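PDB 4TN0: UPF0141 protein yjdB from Campylobacter jejuni subsp. jejuni HB93-13, which probably transfers phosphoethanolamine to acceptor molecules in the periplasm, using a zinc-dependent active site of the alkaline phosphatase type, and is required for polymyxin resistance and motility. Local coordinates for residues S219-S230 and Y249-N260; E26-S34 and I190-L198. All coordinates share one frame; numbering follows the deposited sequence.

Contact 1 (S219-S230 and Y249-N260); sequences SSLFYLSDHGES and YQTHIPAIFWSN
Tyr-223 and Ile-256 face each other as a hydrogen-bonded pair of an antiparallel ladder, the junction between strands 219-224 and 252-259 in the central sheet of this alkaline phosphatase-like domain. Their two N-H...O bonds are nearly straight and lie in the carbonyl planes, and on the same side of the sheet the Tyr-223 ring meets CD1 of Ile-256 through its CD1, 3.8 Å apart. With CG anti to the backbone N (chi1 159°), the ring reaches along the strand until CE1 lies 4.0 Å from CG of Pro-254. Leu-221 and Trp-258 share this face, which helix 186-211 covers. On the other face Phe-222 and Phe-257 cross at about a right angle, CB of Phe-257 coming to the edge of the Phe-222 ring; helix 264-271 packs against Phe-257.

At one end of the ladder Ser-219 O accepts two bonds, from Asn-260 N almost along its C=O axis and from Ser-259 OG above its carbonyl plane. At the other end the chain leaves the strand as the zinc-binding turn. Asp-226 OD2 and His-227 NE2 hold the zinc ion, which Glu-26 also ligates, while CG2 of Ile-253 packs 3.5 Å from the His-227 carbonyl carbon. A second shell fixes this turn: Gly-228 N gives a 2.7 Å bond to Gln-250 O, and Glu-229 N bonds to Tyr-249 O. Gly-228 CA also makes a CA-H...O contact with Tyr-249 O at 3.1 Å. The imidazole is oriented by its nitrogen that does not bind zinc: ND1 of His-227 donates to a lone pair of Gly-228 O at 2.7 Å, in the ring plane. Farthest out, Gln-250 NE2 reaches Ser-230 OG at 3.0 Å, with the hydroxyl oxygen in the amide plane.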
loop_
_atom_site.group_PDB
_atom_site.type_symbol
_atom_site.label_atom_id
_atom_site.label_comp_id
_atom_site.label_asym_id
_atom_site.label_seq_id
_atom_site.Cartn_x
_atom_site.Cartn_y
_atom_site.Cartn_z
ATOM N N SER A 219 12.873 4.197 11.218
ATOM C CA SER A 219 11.804 4.513 10.274
ATOM C C SER A 219 11.667 3.448 9.200
ATOM O O SER A 219 12.657 2.930 8.668
ATOM C CB SER A 219 12.051 5.873 9.621
ATOM O OG SER A 219 12.014 6.915 10.585
ATOM N N SER A 220 10.420 3.124 8.884
ATOM C CA SER A 220 10.140 2.213 7.790
ATOM C C SER A 220 9.022 2.731 6.889
ATOM O O SER A 220 8.078 3.389 7.355
ATOM C CB SER A 220 9.780 0.837 8.332
ATOM O OG SER A 220 10.853 0.317 9.092
ATOM N N LEU A 221 9.159 2.450 5.594
ATOM C CA LEU A 221 8.085 2.644 4.630
ATOM C C LEU A 221 7.598 1.299 4.091
ATOM O O LEU A 221 8.397 0.473 3.614
ATOM C CB LEU A 221 8.537 3.540 3.479
ATOM C CG LEU A 221 7.620 3.553 2.248
ATOM C CD1 LEU A 221 6.266 4.142 2.588
ATOM C CD2 LEU A 221 8.268 4.340 1.113
ATOM N N PHE A 222 6.290 1.069 4.184
ATOM C CA PHE A 222 5.691 -0.074 3.510
ATOM C C PHE A 222 4.576 0.407 2.598
ATOM O O PHE A 222 3.646 1.106 3.043
ATOM C CB PHE A 222 5.158 -1.123 4.495
ATOM C CG PHE A 222 4.762 -2.411 3.824
ATOM C CD1 PHE A 222 5.672 -3.099 3.044
ATOM C CD2 PHE A 222 3.481 -2.913 3.947
ATOM C CE1 PHE A 222 5.312 -4.265 2.395
ATOM C CE2 PHE A 222 3.122 -4.069 3.324
ATOM C CZ PHE A 222 4.039 -4.756 2.541
ATOM N N TYR A 223 4.719 0.070 1.312
ATOM C CA TYR A 223 3.756 0.437 0.271
ATOM C C TYR A 223 3.182 -0.797 -0.417
ATOM O O TYR A 223 3.935 -1.678 -0.848
ATOM C CB TYR A 223 4.413 1.349 -0.774
ATOM C CG TYR A 223 3.712 1.384 -2.131
ATOM C CD1 TYR A 223 4.216 0.665 -3.209
ATOM C CD2 TYR A 223 2.559 2.146 -2.337
ATOM C CE1 TYR A 223 3.599 0.691 -4.444
ATOM C CE2 TYR A 223 1.921 2.164 -3.591
ATOM C CZ TYR A 223 2.459 1.438 -4.635
ATOM O OH TYR A 223 1.865 1.430 -5.878
ATOM N N LEU A 224 1.858 -0.854 -0.531
ATOM C CA LEU A 224 1.215 -1.884 -1.360
ATOM C C LEU A 224 -0.061 -1.349 -2.003
ATOM O O LEU A 224 -0.707 -0.433 -1.486
ATOM C CB LEU A 224 0.883 -3.153 -0.561
ATOM C CG LEU A 224 -0.201 -3.140 0.517
ATOM C CD1 LEU A 224 -0.428 -4.568 1.004
ATOM C CD2 LEU A 224 0.132 -2.220 1.689
ATOM N N SER A 225 -0.437 -1.939 -3.127
ATOM C CA SER A 225 -1.639 -1.510 -3.809
ATOM C C SER A 225 -2.830 -2.285 -3.279
ATOM O O SER A 225 -2.651 -3.367 -2.716
ATOM C CB SER A 225 -1.501 -1.704 -5.318
ATOM O OG SER A 225 -2.586 -1.076 -5.972
ATOM N N ASP A 226 -4.033 -1.731 -3.433
ATOM C CA ASP A 226 -5.246 -2.461 -3.075
ATOM C C ASP A 226 -5.562 -3.584 -4.082
ATOM O O ASP A 226 -6.067 -4.625 -3.679
ATOM C CB ASP A 226 -6.458 -1.521 -2.928
ATOM C CG ASP A 226 -6.767 -0.721 -4.199
ATOM O OD1 ASP A 226 -5.920 -0.686 -5.115
ATOM O OD2 ASP A 226 -7.850 -0.094 -4.261
ATOM N N HIS A 227 -5.258 -3.379 -5.363
ATOM C CA HIS A 227 -5.486 -4.388 -6.426
ATOM C C HIS A 227 -4.846 -3.935 -7.754
ATOM O O HIS A 227 -4.271 -2.843 -7.849
ATOM C CB HIS A 227 -6.966 -4.631 -6.657
ATOM C CG HIS A 227 -7.726 -3.374 -6.922
ATOM N ND1 HIS A 227 -7.622 -2.689 -8.114
ATOM C CD2 HIS A 227 -8.571 -2.654 -6.143
ATOM C CE1 HIS A 227 -8.372 -1.599 -8.057
ATOM N NE2 HIS A 227 -8.962 -1.559 -6.875
ATOM N N GLY A 228 -4.929 -4.777 -8.771
ATOM C CA GLY A 228 -4.353 -4.440 -10.054
ATOM C C GLY A 228 -5.347 -3.726 -10.939
ATOM O O GLY A 228 -6.250 -3.053 -10.459
ATOM N N GLU A 229 -5.162 -3.855 -12.242
ATOM C CA GLU A 229 -5.996 -3.168 -13.233
ATOM C C GLU A 229 -5.836 -3.830 -14.590
ATOM O O GLU A 229 -4.739 -4.260 -14.941
ATOM C CB GLU A 229 -5.623 -1.691 -13.346
ATOM C CG GLU A 229 -6.534 -0.865 -14.259
ATOM C CD GLU A 229 -7.787 -0.372 -13.553
ATOM O OE1 GLU A 229 -8.274 -1.056 -12.598
ATOM O OE2 GLU A 229 -8.284 0.706 -13.969
ATOM N N SER A 230 -6.928 -3.929 -15.338
ATOM C CA SER A 230 -6.870 -4.363 -16.740
ATOM C C SER A 230 -6.808 -3.151 -17.693
ATOM O O SER A 230 -7.460 -2.141 -17.447
ATOM C CB SER A 230 -8.070 -5.246 -17.085
ATOM O OG SER A 230 -7.870 -6.543 -16.575
ATOM N N TYR A 249 -3.309 -9.581 -13.819
ATOM C CA TYR A 249 -3.267 -8.120 -13.938
ATOM C C TYR A 249 -4.054 -7.453 -12.821
ATOM O O TYR A 249 -3.710 -6.355 -12.416
ATOM C CB TYR A 249 -3.810 -7.636 -15.295
ATOM C CG TYR A 249 -2.862 -7.857 -16.446
ATOM C CD1 TYR A 249 -1.500 -7.642 -16.284
ATOM C CD2 TYR A 249 -3.324 -8.307 -17.699
ATOM C CE1 TYR A 249 -0.619 -7.863 -17.325
ATOM C CE2 TYR A 249 -2.445 -8.528 -18.747
ATOM C CZ TYR A 249 -1.091 -8.298 -18.546
ATOM O OH TYR A 249 -0.185 -8.489 -19.554
ATOM N N GLN A 250 -5.101 -8.115 -12.327
ATOM C CA GLN A 250 -5.943 -7.531 -11.282
ATOM C C GLN A 250 -5.594 -7.989 -9.861
ATOM O O GLN A 250 -5.941 -7.291 -8.915
ATOM C CB GLN A 250 -7.423 -7.803 -11.569
ATOM C CG GLN A 250 -7.892 -7.019 -12.787
ATOM C CD GLN A 250 -9.383 -7.099 -13.034
ATOM O OE1 GLN A 250 -10.200 -7.323 -12.115
ATOM N NE2 GLN A 250 -9.753 -6.914 -14.284
ATOM N N THR A 251 -4.915 -9.130 -9.708
ATOM C CA THR A 251 -4.601 -9.667 -8.377
ATOM C C THR A 251 -3.123 -9.549 -7.969
ATOM O O THR A 251 -2.784 -9.540 -6.769
ATOM C CB THR A 251 -5.014 -11.172 -8.274
ATOM O OG1 THR A 251 -4.307 -11.941 -9.256
ATOM C CG2 THR A 251 -6.486 -11.330 -8.523
ATOM N N HIS A 252 -2.249 -9.462 -8.965
ATOM C CA HIS A 252 -0.805 -9.399 -8.732
ATOM C C HIS A 252 -0.369 -7.936 -8.570
ATOM O O HIS A 252 -0.323 -7.171 -9.551
ATOM C CB HIS A 252 -0.066 -10.082 -9.897
ATOM C CG HIS A 252 1.416 -10.204 -9.711
ATOM N ND1 HIS A 252 2.041 -10.004 -8.494
ATOM C CD2 HIS A 252 2.398 -10.502 -10.597
ATOM C CE1 HIS A 252 3.345 -10.176 -8.640
ATOM N NE2 HIS A 252 3.588 -10.479 -9.906
ATOM N N ILE A 253 -0.058 -7.561 -7.328
ATOM C CA ILE A 253 0.219 -6.173 -6.960
ATOM C C ILE A 253 1.665 -5.973 -6.548
ATOM O O ILE A 253 2.337 -6.921 -6.133
ATOM C CB ILE A 253 -0.672 -5.704 -5.772
ATOM C CG1 ILE A 253 -0.665 -6.771 -4.665
ATOM C CG2 ILE A 253 -2.083 -5.396 -6.227
ATOM C CD1 ILE A 253 -1.306 -6.332 -3.374
ATOM N N PRO A 254 2.136 -4.720 -6.604
ATOM C CA PRO A 254 3.448 -4.394 -6.059
ATOM C C PRO A 254 3.415 -4.296 -4.535
ATOM O O PRO A 254 2.412 -3.889 -3.940
ATOM C CB PRO A 254 3.735 -3.025 -6.671
ATOM C CG PRO A 254 2.386 -2.409 -6.738
ATOM C CD PRO A 254 1.512 -3.533 -7.219
ATOM N N ALA A 255 4.522 -4.671 -3.912
ATOM C CA ALA A 255 4.747 -4.344 -2.520
ATOM C C ALA A 255 6.196 -3.908 -2.404
ATOM O O ALA A 255 7.096 -4.537 -2.985
ATOM C CB ALA A 255 4.434 -5.522 -1.611
ATOM N N ILE A 256 6.399 -2.794 -1.705
ATOM C CA ILE A 256 7.711 -2.170 -1.577
ATOM C C ILE A 256 8.020 -1.843 -0.115
ATOM O O ILE A 256 7.199 -1.223 0.572
ATOM C CB ILE A 256 7.795 -0.873 -2.408
ATOM C CG1 ILE A 256 7.836 -1.186 -3.903
ATOM C CG2 ILE A 256 9.005 -0.030 -2.006
ATOM C CD1 ILE A 256 7.640 0.075 -4.779
ATOM N N PHE A 257 9.210 -2.228 0.345
ATOM C CA PHE A 257 9.624 -1.912 1.716
ATOM C C PHE A 257 10.942 -1.166 1.775
ATOM O O PHE A 257 11.880 -1.450 1.022
ATOM C CB PHE A 257 9.747 -3.180 2.573
ATOM C CG PHE A 257 10.230 -2.914 3.983
ATOM C CD1 PHE A 257 9.384 -2.351 4.930
ATOM C CD2 PHE A 257 11.533 -3.216 4.358
ATOM C CE1 PHE A 257 9.824 -2.098 6.211
ATOM C CE2 PHE A 257 11.976 -2.965 5.644
ATOM C CZ PHE A 257 11.120 -2.408 6.570
ATOM N N TRP A 258 10.998 -0.195 2.672
ATOM C CA TRP A 258 12.249 0.482 2.952
ATOM C C TRP A 258 12.364 0.767 4.443
ATOM O O TRP A 258 11.371 1.067 5.110
ATOM C CB TRP A 258 12.364 1.781 2.153
ATOM C CG TRP A 258 13.606 2.550 2.460
ATOM C CD1 TRP A 258 14.798 2.465 1.804
ATOM C CD2 TRP A 258 13.782 3.532 3.485
ATOM N NE1 TRP A 258 15.709 3.323 2.363
ATOM C CE2 TRP A 258 15.110 3.993 3.397
ATOM C CE3 TRP A 258 12.950 4.062 4.475
ATOM C CZ2 TRP A 258 15.622 4.959 4.256
ATOM C CZ3 TRP A 258 13.460 5.022 5.326
ATOM C CH2 TRP A 258 14.783 5.460 5.212
ATOM N N SER A 259 13.588 0.705 4.955
ATOM C CA SER A 259 13.848 1.058 6.341
ATOM C C SER A 259 15.259 1.580 6.461
ATOM O O SER A 259 16.128 1.213 5.665
ATOM C CB SER A 259 13.656 -0.145 7.260
ATOM O OG SER A 259 13.747 0.249 8.613
ATOM N N ASN A 260 15.488 2.430 7.460
ATOM C CA ASN A 260 16.839 2.885 7.776
ATOM C C ASN A 260 17.532 1.877 8.688
ATOM O O ASN A 260 18.763 1.810 8.744
ATOM C CB ASN A 260 16.799 4.261 8.441
ATOM C CG ASN A 260 15.847 4.308 9.617
ATOM O OD1 ASN A 260 15.572 3.283 10.243
ATOM N ND2 ASN A 260 15.328 5.495 9.919
#

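Contact 2 (E26-S34 and I190-L198)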
loop_
_atom_site.group_PDB
_atom_site.type_symbol
_atom_site.label_atom_id
_atom_site.label_comp_id
_atom_site.label_asym_id
_atom_site.label_seq_id
_atom_site.Cartn_x
_atom_site.Cartn_y
_atom_site.Cartn_z
ATOM N N GLU A 26 -3.408 2.379 -4.978
ATOM C CA GLU A 26 -4.681 2.321 -5.664
ATOM C C GLU A 26 -4.448 1.923 -7.119
ATOM O O GLU A 26 -3.745 2.632 -7.852
ATOM C CB GLU A 26 -5.412 3.671 -5.561
ATOM C CG GLU A 26 -6.688 3.747 -6.401
ATOM C CD GLU A 26 -7.747 2.797 -5.892
ATOM O OE1 GLU A 26 -8.516 3.173 -4.974
ATOM O OE2 GLU A 26 -7.776 1.647 -6.382
ATOM N N THR A 27 -4.996 0.764 -7.498
ATOM C CA THR A 27 -5.108 0.314 -8.889
ATOM C C THR A 27 -3.746 -0.066 -9.532
ATOM O O THR A 27 -3.670 -0.582 -10.662
ATOM C CB THR A 27 -5.869 1.420 -9.719
ATOM O OG1 THR A 27 -7.186 1.612 -9.160
ATOM C CG2 THR A 27 -5.993 1.078 -11.181
ATOM N N ALA A 28 -2.658 0.158 -8.802
ATOM C CA ALA A 28 -1.343 -0.221 -9.324
ATOM C C ALA A 28 -1.182 -1.750 -9.404
ATOM O O ALA A 28 -1.498 -2.478 -8.451
ATOM C CB ALA A 28 -0.240 0.380 -8.475
ATOM N N ARG A 29 -0.651 -2.214 -10.535
ATOM C CA ARG A 29 -0.488 -3.620 -10.781
ATOM C C ARG A 29 0.994 -3.890 -10.920
ATOM O O ARG A 29 1.725 -3.061 -11.455
ATOM C CB ARG A 29 -1.240 -4.053 -12.047
ATOM C CG ARG A 29 -0.539 -3.761 -13.372
ATOM C CD ARG A 29 -1.488 -3.945 -14.559
ATOM N NE ARG A 29 -0.760 -4.002 -15.823
ATOM C CZ ARG A 29 -1.316 -4.251 -17.009
ATOM N NH1 ARG A 29 -2.620 -4.459 -17.108
ATOM N NH2 ARG A 29 -0.565 -4.299 -18.098
ATOM N N ALA A 30 1.419 -5.060 -10.437
ATOM C CA ALA A 30 2.832 -5.430 -10.340
ATOM C C ALA A 30 3.527 -5.551 -11.695
ATOM O O ALA A 30 4.709 -5.223 -11.814
ATOM C CB ALA A 30 2.975 -6.750 -9.557
ATOM N N ALA A 31 2.805 -6.066 -12.695
ATOM C CA ALA A 31 3.355 -6.348 -14.026
ATOM C C ALA A 31 3.986 -5.120 -14.688
ATOM O O ALA A 31 4.695 -5.244 -15.684
ATOM C CB ALA A 31 2.271 -6.928 -14.938
ATOM N N ASN A 32 3.690 -3.931 -14.174
ATOM C CA ASN A 32 4.228 -2.707 -14.776
ATOM C C ASN A 32 5.232 -2.021 -13.855
ATOM O O ASN A 32 5.441 -0.820 -13.925
ATOM C CB ASN A 32 3.112 -1.737 -15.147
ATOM C CG ASN A 32 2.324 -2.188 -16.360
ATOM O OD1 ASN A 32 1.863 -3.325 -16.436
ATOM N ND2 ASN A 32 2.162 -1.294 -17.313
ATOM N N TYR A 33 5.818 -2.797 -12.958
ATOM C CA TYR A 33 6.879 -2.310 -12.092
ATOM C C TYR A 33 8.243 -2.724 -12.664
ATOM O O TYR A 33 8.485 -3.901 -12.953
ATOM C CB TYR A 33 6.660 -2.811 -10.654
ATOM C CG TYR A 33 5.730 -1.889 -9.902
ATOM C CD1 TYR A 33 4.400 -1.751 -10.287
ATOM C CD2 TYR A 33 6.192 -1.114 -8.829
ATOM C CE1 TYR A 33 3.547 -0.877 -9.630
ATOM C CE2 TYR A 33 5.346 -0.238 -8.153
ATOM C CZ TYR A 33 4.024 -0.117 -8.572
ATOM O OH TYR A 33 3.166 0.738 -7.930
ATOM N N SER A 34 9.087 -1.736 -12.941
ATOM C CA SER A 34 10.422 -2.023 -13.457
ATOM C C SER A 34 11.308 -2.653 -12.368
ATOM O O SER A 34 12.263 -3.366 -12.673
ATOM C CB SER A 34 11.063 -0.760 -14.040
ATOM O OG SER A 34 11.052 0.313 -13.106
ATOM N N ILE A 190 -1.113 2.507 -22.060
ATOM C CA ILE A 190 -0.093 1.965 -21.158
ATOM C C ILE A 190 0.823 3.071 -20.651
ATOM O O ILE A 190 1.201 3.088 -19.460
ATOM C CB ILE A 190 0.756 0.852 -21.824
ATOM C CG1 ILE A 190 -0.145 -0.220 -22.454
ATOM C CG2 ILE A 190 1.783 0.275 -20.858
ATOM C CD1 ILE A 190 -0.900 -1.021 -21.482
ATOM N N ASN A 191 1.219 3.970 -21.556
ATOM C CA ASN A 191 2.085 5.074 -21.176
ATOM C C ASN A 191 1.441 5.886 -20.062
ATOM O O ASN A 191 2.070 6.187 -19.053
ATOM C CB ASN A 191 2.381 5.999 -22.365
ATOM C CG ASN A 191 3.342 5.398 -23.383
ATOM O OD1 ASN A 191 4.102 4.478 -23.086
ATOM N ND2 ASN A 191 3.330 5.958 -24.590
ATOM N N THR A 192 0.165 6.203 -20.240
ATOM C CA THR A 192 -0.570 6.998 -19.264
ATOM C C THR A 192 -0.610 6.299 -17.918
ATOM O O THR A 192 -0.438 6.925 -16.872
ATOM C CB THR A 192 -2.001 7.262 -19.742
ATOM O OG1 THR A 192 -1.978 7.568 -21.144
ATOM C CG2 THR A 192 -2.634 8.400 -18.968
ATOM N N TYR A 193 -0.833 4.988 -17.963
ATOM C CA TYR A 193 -0.920 4.169 -16.766
ATOM C C TYR A 193 0.429 4.148 -16.054
ATOM O O TYR A 193 0.481 4.244 -14.819
ATOM C CB TYR A 193 -1.406 2.739 -17.111
ATOM C CG TYR A 193 -1.530 1.829 -15.898
ATOM C CD1 TYR A 193 -2.602 1.958 -15.017
ATOM C CD2 TYR A 193 -0.579 0.838 -15.641
ATOM C CE1 TYR A 193 -2.716 1.144 -13.889
ATOM C CE2 TYR A 193 -0.692 0.005 -14.527
ATOM C CZ TYR A 193 -1.765 0.164 -13.661
ATOM O OH TYR A 193 -1.885 -0.647 -12.563
ATOM N N ASP A 194 1.501 4.025 -16.836
ATOM C CA ASP A 194 2.863 3.988 -16.316
ATOM C C ASP A 194 3.314 5.318 -15.697
ATOM O O ASP A 194 4.056 5.344 -14.690
ATOM C CB ASP A 194 3.826 3.579 -17.418
ATOM C CG ASP A 194 3.746 2.106 -17.725
ATOM O OD1 ASP A 194 3.081 1.387 -16.951
ATOM O OD2 ASP A 194 4.374 1.651 -18.699
ATOM N N ASN A 195 2.861 6.418 -16.291
ATOM C CA ASN A 195 3.105 7.733 -15.709
ATOM C C ASN A 195 2.549 7.815 -14.299
ATOM O O ASN A 195 3.193 8.377 -13.420
ATOM C CB ASN A 195 2.482 8.846 -16.553
ATOM C CG ASN A 195 3.228 9.100 -17.830
ATOM O OD1 ASN A 195 4.388 8.719 -17.978
ATOM N ND2 ASN A 195 2.554 9.745 -18.778
ATOM N N THR A 196 1.353 7.268 -14.086
ATOM C CA THR A 196 0.745 7.303 -12.764
ATOM C C THR A 196 1.591 6.510 -11.773
ATOM O O THR A 196 1.678 6.867 -10.605
ATOM C CB THR A 196 -0.696 6.735 -12.753
ATOM O OG1 THR A 196 -0.671 5.309 -12.959
ATOM C CG2 THR A 196 -1.505 7.364 -13.816
ATOM N N LEU A 197 2.214 5.437 -12.251
ATOM C CA LEU A 197 3.090 4.620 -11.410
ATOM C C LEU A 197 4.371 5.386 -11.056
ATOM O O LEU A 197 4.861 5.319 -9.920
ATOM C CB LEU A 197 3.435 3.308 -12.122
ATOM C CG LEU A 197 2.297 2.299 -12.384
ATOM C CD1 LEU A 197 2.793 1.075 -13.124
ATOM C CD2 LEU A 197 1.610 1.878 -11.083
ATOM N N LEU A 198 4.906 6.098 -12.048
ATOM C CA LEU A 198 6.094 6.929 -11.908
ATOM C C LEU A 198 5.868 8.003 -10.858
ATOM O O LEU A 198 6.693 8.212 -9.968
ATOM C CB LEU A 198 6.452 7.568 -13.247
ATOM C CG LEU A 198 7.786 8.299 -13.343
ATOM C CD1 LEU A 198 8.925 7.308 -13.131
ATOM C CD2 LEU A 198 7.894 8.944 -14.719
#
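Tyr-193 crosses the aliphatic part of Arg-29 at a slant, its CE2 3.9 Å from CG of the arginine. The contact joins one helix of the alkaline phosphatase-like alpha/beta fold, 186-211, to the loop that follows strand 18-24 and carries the zinc ligand Glu-26. A chi1 of -180° swings the ring away from its own backbone N, and the tyrosine stretches from the helix to the loop backbone. Its hydroxyl donates to Thr-27 O at 2.6 Å, in the plane of the ring, and accepts a weak, bent bond from Arg-29 N. One phenol oxygen thus spans the peptides on either side of Ala-28. The side chain of Thr-27 comes within about 4 Å of the zinc ion, and its OG1 donates to Glu-26 OE2, the very oxygen that binds zinc, meeting it on the anti side.

A turn farther along the helix, Leu-197 divides its two methyl groups between residues of the loop. CD2 lies 3.5 Å from CB of Ala-28 and also touches CE1 of Tyr-33, whereas CD1 packs against CB of Asn-32.

Asn-32 is held through both ends of its amide. Its OD1 takes NE and NH2 of Arg-29, a side-on grip in the guanidinium plane that approaches from one face of the amide; NH1 of the same arginine forms a salt bridge with Glu-233. The amide stands nearly perpendicular to the Tyr-193 ring, their planes 89° apart, with ND2 at the ring edge. Asp-194 has a second partner on OD2, the hydroxyl of Tyr-38, so its carboxylate is held from two directions. The remaining link between loop and helix is almost linear at 173°: ND2 of Asn-32 donates to the syn lone pair of Asp-194 OD1, 2.9 Å away and in the amide plane.

The two contacts illustrate how a metal site can be assembled from distant parts of a chain. Their centres lie 12 Å apart, and the zinc ion sits where they converge: contact 1 supplies Asp-226 and His-227, contact 2 supplies Glu-26, and Asp-226 OD2 and Glu-26 OE2 approach to 2.7 Å because both bind the ion. Thr-65, modified as phosphothreonine, is also part of the zinc site. Away from the metal, the hydroxyls of Tyr-223 and Tyr-33 are 2.5 Å apart, a probable hydrogen bond between sheet and loop. Helix 186-211, which lends residues 190-198 to contact 2, precedes strand 218-224 and farther along packs on contact 1 through Leu-204 and Ile-208.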